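Thioesterase domain protein YiiD (Shewanella oneidensis, PDB 1T82) is a putative hotdog-fold thioesterase that forms a dimer, and probably acts on acyl groups, although its substrate is not established. Local coordinates at residues G124-V129 with L148-P153; R98-V103 with G139-Q144. All coordinates share one frame; numbering follows the deposited sequence.

Interaction 1 (G124-V129 with L148-P153); sequences GRKAKV and LYVSVP
Strands 127-137 and 140-152 form a beta hairpin in the antiparallel sheet of the hotdog fold, and this contact is its open end. Two hydrogen-bonded pairs, Ala127 with Ser151 and Val129 with Tyr149, flank the non-hydrogen-bonded pair Lys128 with Val150. Ser151 N reaches Ala127 O at 2.8 Å, nearly along the C=O axis, whereas Tyr149 N approaches Val129 O from above the carbonyl plane.

Ala127, Val129, Tyr149 and Ser151 project from one face. Tyr149 has CG anti to its carbonyl carbon (chi1 -65°), which sends the ring away from the partner strand and toward helix 62-84, where OH bonds to Thr70 O; Val129 O lies in plane at the ring's edge, 3.8 Å from CD1. Ser151 OG, anti to its backbone N, bonds to Gln81 of the same helix. On the reverse face, Lys128 CG and Val150 CG2 come within 4.4 Å, while the lysine's extended chain carries NZ away.

Beyond the paired residues, Lys126 and Val152 lie side by side and point the same way. Lys126 starts in the crowded position between N and carbonyl carbon (chi1 59°) and bends at chi3 and chi4, so its chain folds back until NZ is 3.4 Å from Val152 CG1. Pro153, the last modelled residue, sets ring atoms CG and CD against the backbone of Gly124 and Arg125, with Pro153 CD 3.3 Å from Arg125 O.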
# COMPACT_ATOMS: atom_id res chain seq x y z
N GLY B 124 1.25 5.24 29.91
CA GLY B 124 1.90 3.96 29.69
C GLY B 124 0.93 2.97 29.08
O GLY B 124 1.11 1.76 29.20
N ARG B 125 -0.11 3.49 28.43
CA ARG B 125 -1.12 2.65 27.79
C ARG B 125 -1.10 2.89 26.29
O ARG B 125 -0.76 3.98 25.83
CB ARG B 125 -2.51 3.01 28.31
CG ARG B 125 -2.62 3.27 29.81
CD ARG B 125 -2.54 2.00 30.64
NE ARG B 125 -3.33 2.12 31.86
CZ ARG B 125 -3.14 3.04 32.79
NH1 ARG B 125 -3.92 3.08 33.86
NH2 ARG B 125 -2.16 3.93 32.67
N LYS B 126 -1.48 1.87 25.52
CA LYS B 126 -1.52 2.01 24.07
C LYS B 126 -2.68 2.94 23.72
O LYS B 126 -3.65 3.03 24.47
CB LYS B 126 -1.74 0.64 23.41
CG LYS B 126 -3.03 -0.05 23.83
CD LYS B 126 -3.26 -1.37 23.09
CE LYS B 126 -2.28 -2.46 23.51
NZ LYS B 126 -0.89 -2.22 23.06
N ALA B 127 -2.57 3.64 22.60
CA ALA B 127 -3.61 4.57 22.16
C ALA B 127 -4.03 4.24 20.72
O ALA B 127 -3.18 3.96 19.88
CB ALA B 127 -3.11 6.01 22.24
N LYS B 128 -5.33 4.29 20.46
CA LYS B 128 -5.86 4.00 19.13
C LYS B 128 -6.23 5.30 18.42
O LYS B 128 -6.87 6.18 19.01
CB LYS B 128 -7.10 3.11 19.24
CG LYS B 128 -6.82 1.73 19.82
CD LYS B 128 -8.11 0.97 20.10
CE LYS B 128 -7.83 -0.37 20.77
NZ LYS B 128 -9.08 -1.04 21.22
N VAL B 129 -5.83 5.42 17.16
CA VAL B 129 -6.12 6.63 16.39
C VAL B 129 -6.71 6.28 15.03
O VAL B 129 -6.06 5.64 14.20
CB VAL B 129 -4.84 7.46 16.15
CG1 VAL B 129 -5.19 8.76 15.45
CG2 VAL B 129 -4.13 7.72 17.47
N LEU B 148 -6.75 2.59 10.93
CA LEU B 148 -6.76 2.55 12.38
C LEU B 148 -5.31 2.36 12.80
O LEU B 148 -4.71 1.32 12.52
CB LEU B 148 -7.60 1.38 12.89
CG LEU B 148 -7.57 1.16 14.41
CD1 LEU B 148 -8.10 2.40 15.11
CD2 LEU B 148 -8.41 -0.06 14.77
N TYR B 149 -4.74 3.36 13.46
CA TYR B 149 -3.36 3.27 13.91
C TYR B 149 -3.32 3.01 15.41
O TYR B 149 -4.17 3.49 16.14
CB TYR B 149 -2.58 4.56 13.60
CG TYR B 149 -2.41 4.85 12.13
CD1 TYR B 149 -3.46 5.39 11.38
CD2 TYR B 149 -1.22 4.55 11.47
CE1 TYR B 149 -3.32 5.62 10.02
CE2 TYR B 149 -1.07 4.78 10.10
CZ TYR B 149 -2.13 5.31 9.38
OH TYR B 149 -2.00 5.53 8.03
N VAL B 150 -2.34 2.23 15.85
CA VAL B 150 -2.20 1.93 17.26
C VAL B 150 -0.80 2.35 17.69
O VAL B 150 0.19 1.94 17.09
CB VAL B 150 -2.38 0.42 17.53
CG1 VAL B 150 -2.17 0.13 19.01
CG2 VAL B 150 -3.77 -0.01 17.09
N SER B 151 -0.72 3.18 18.72
CA SER B 151 0.57 3.63 19.22
C SER B 151 0.85 3.02 20.58
O SER B 151 0.02 3.12 21.49
CB SER B 151 0.60 5.16 19.33
OG SER B 151 1.87 5.59 19.78
N VAL B 152 2.00 2.38 20.71
CA VAL B 152 2.39 1.75 21.97
C VAL B 152 3.56 2.49 22.61
O VAL B 152 4.62 2.64 21.99
CB VAL B 152 2.77 0.26 21.77
CG1 VAL B 152 1.54 -0.55 21.40
CG2 VAL B 152 3.83 0.14 20.68
N PRO B 153 3.39 2.96 23.85
CA PRO B 153 4.44 3.68 24.58
C PRO B 153 5.60 2.77 24.97
O PRO B 153 6.76 3.23 24.91
CB PRO B 153 3.69 4.23 25.79
CG PRO B 153 2.65 3.19 26.05
CD PRO B 153 2.16 2.87 24.66

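Interaction 2 (R98-V103 with G139-Q144)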
# COMPACT_ATOMS: atom_id res chain seq x y z
N ARG B 98 -10.26 3.02 -1.21
CA ARG B 98 -11.11 2.98 -2.38
C ARG B 98 -10.46 3.85 -3.45
O ARG B 98 -10.05 4.98 -3.17
CB ARG B 98 -12.51 3.53 -2.07
CG ARG B 98 -13.20 2.84 -0.91
CD ARG B 98 -14.65 3.30 -0.77
NE ARG B 98 -15.49 2.75 -1.83
CZ ARG B 98 -15.91 1.49 -1.88
NH1 ARG B 98 -16.67 1.08 -2.89
NH2 ARG B 98 -15.58 0.64 -0.91
N TYR B 99 -10.33 3.31 -4.65
CA TYR B 99 -9.73 4.05 -5.75
C TYR B 99 -10.87 4.57 -6.62
O TYR B 99 -11.61 3.80 -7.23
CB TYR B 99 -8.81 3.13 -6.56
CG TYR B 99 -7.67 2.55 -5.76
CD1 TYR B 99 -7.82 1.36 -5.04
CD2 TYR B 99 -6.42 3.17 -5.74
CE1 TYR B 99 -6.75 0.80 -4.33
CE2 TYR B 99 -5.36 2.63 -5.03
CZ TYR B 99 -5.53 1.45 -4.33
OH TYR B 99 -4.47 0.92 -3.64
N LEU B 100 -11.00 5.90 -6.67
CA LEU B 100 -12.07 6.54 -7.42
C LEU B 100 -11.74 6.92 -8.85
O LEU B 100 -12.56 6.75 -9.75
CB LEU B 100 -12.52 7.80 -6.68
CG LEU B 100 -12.93 7.63 -5.21
CD1 LEU B 100 -13.31 8.99 -4.64
CD2 LEU B 100 -14.08 6.66 -5.10
N ALA B 101 -10.54 7.44 -9.07
CA ALA B 101 -10.13 7.85 -10.41
C ALA B 101 -8.62 7.80 -10.56
O ALA B 101 -7.89 7.89 -9.57
CB ALA B 101 -10.64 9.26 -10.70
N PRO B 102 -8.13 7.65 -11.80
CA PRO B 102 -6.68 7.60 -12.00
C PRO B 102 -6.00 8.90 -11.58
O PRO B 102 -6.58 9.99 -11.68
CB PRO B 102 -6.55 7.36 -13.51
CG PRO B 102 -7.80 6.58 -13.83
CD PRO B 102 -8.85 7.34 -13.04
N VAL B 103 -4.77 8.77 -11.08
CA VAL B 103 -3.96 9.90 -10.64
C VAL B 103 -2.98 10.20 -11.76
O VAL B 103 -2.09 9.40 -12.04
CB VAL B 103 -3.18 9.56 -9.35
CG1 VAL B 103 -2.31 10.74 -8.94
CG2 VAL B 103 -4.15 9.20 -8.23
N GLY B 139 -7.26 18.93 -7.94
CA GLY B 139 -8.41 19.35 -7.16
C GLY B 139 -9.56 18.36 -7.18
O GLY B 139 -10.65 18.67 -6.71
N LYS B 140 -9.31 17.17 -7.72
CA LYS B 140 -10.34 16.14 -7.77
C LYS B 140 -9.98 14.99 -6.84
O LYS B 140 -8.84 14.53 -6.83
CB LYS B 140 -10.50 15.60 -9.19
CG LYS B 140 -11.58 14.53 -9.30
CD LYS B 140 -11.74 14.02 -10.72
CE LYS B 140 -10.50 13.27 -11.18
NZ LYS B 140 -10.67 12.74 -12.56
N LEU B 141 -10.96 14.53 -6.07
CA LEU B 141 -10.76 13.41 -5.14
C LEU B 141 -10.57 12.14 -5.96
O LEU B 141 -11.48 11.73 -6.69
CB LEU B 141 -11.97 13.26 -4.22
CG LEU B 141 -11.88 12.11 -3.21
CD1 LEU B 141 -10.69 12.32 -2.31
CD2 LEU B 141 -13.16 12.02 -2.38
N CYS B 142 -9.41 11.51 -5.83
CA CYS B 142 -9.11 10.29 -6.59
C CYS B 142 -9.01 9.01 -5.77
O CYS B 142 -9.07 7.91 -6.32
CB CYS B 142 -7.82 10.48 -7.40
SG CYS B 142 -7.94 11.71 -8.72
N ALA B 143 -8.82 9.15 -4.46
CA ALA B 143 -8.74 7.98 -3.58
C ALA B 143 -9.09 8.33 -2.14
O ALA B 143 -8.81 9.44 -1.68
CB ALA B 143 -7.34 7.35 -3.66
N GLN B 144 -9.70 7.37 -1.45
CA GLN B 144 -10.14 7.52 -0.06
C GLN B 144 -9.52 6.43 0.81
O GLN B 144 -9.52 5.26 0.44
CB GLN B 144 -11.67 7.43 0.00
CG GLN B 144 -12.27 7.84 1.33
CD GLN B 144 -12.04 9.31 1.65
OE1 GLN B 144 -12.53 10.19 0.94
NE2 GLN B 144 -11.31 9.58 2.72
O HOH W 1 -8.72 11.01 -13.08
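Cys142 holds SG anti to its carbonyl carbon (chi1 -67°), turning the sulfur toward the backbone that leaves strand 89-99: CB lies 3.4 Å from Ala101 O, and SG faces Pro102 O. Val103 sets CG2 anti to its own carbonyl carbon, and this methyl meets Cys142 CB at 4.0 Å. Leu100, with CG likewise anti to the carbonyl carbon, lays CB against the Cys142 carbonyl and extends CD1 obliquely across Leu141, 3.7 Å from CG. Lys140 begins with CG anti to N and bends at chi3 (67°), bringing CE and NZ alongside the methyl of Ala101. Its ammonium donates to a water that in turn donates to Pro102 O, tying the loop to the start of strand 140-152.

Within these two segments, regular antiparallel pairing is limited to Arg98 and Tyr99, the last residues of strand 89-99. Arg98 and Gln144 form a hydrogen-bonded pair with both bonds in the carbonyl planes, and Tyr99 faces Ala143 in a non-hydrogen-bonded pair. Cys142 and Ala143 then form a classic beta bulge, both facing Leu135 of the neighbouring strand in this hotdog sheet. Arg98 also pairs with a strand of the second subunit, so the sheet continues through the dimer interface. Tyr99 turns to the face covered by helix 62-84, packing on Ile65 and Tyr66, and its OH bonds to Ala62 O and to Tyr66 OH of the second subunit.

Where the strands part, Cys142 O accepts two backbone N-H groups. Leu100 N, at 2.8 Å, sits well above the carbonyl plane, with a bent N-H...O angle of 145°; Ala101 N, at 3.2 Å, lies in the plane on a lone pair.

Overall arrangement
Strand 140-152 runs through both contacts: its beginning takes part in interaction 2 and its end in interaction 1, with centres about 29 Å apart on opposite sides of the chain's centre. It has a different neighbour in each, strand 89-99 in interaction 2 and strand 127-137 in interaction 1, and lies between the two in the sheet. Helix 62-84 links the sites on one face, receiving Tyr99 and Ala143 near its start and Tyr149 and Ser151 further along. Their surroundings differ: interaction 2 reaches the second subunit through Arg98 and Tyr99, whereas the segments of interaction 1 are touched by no other chain of the dimer.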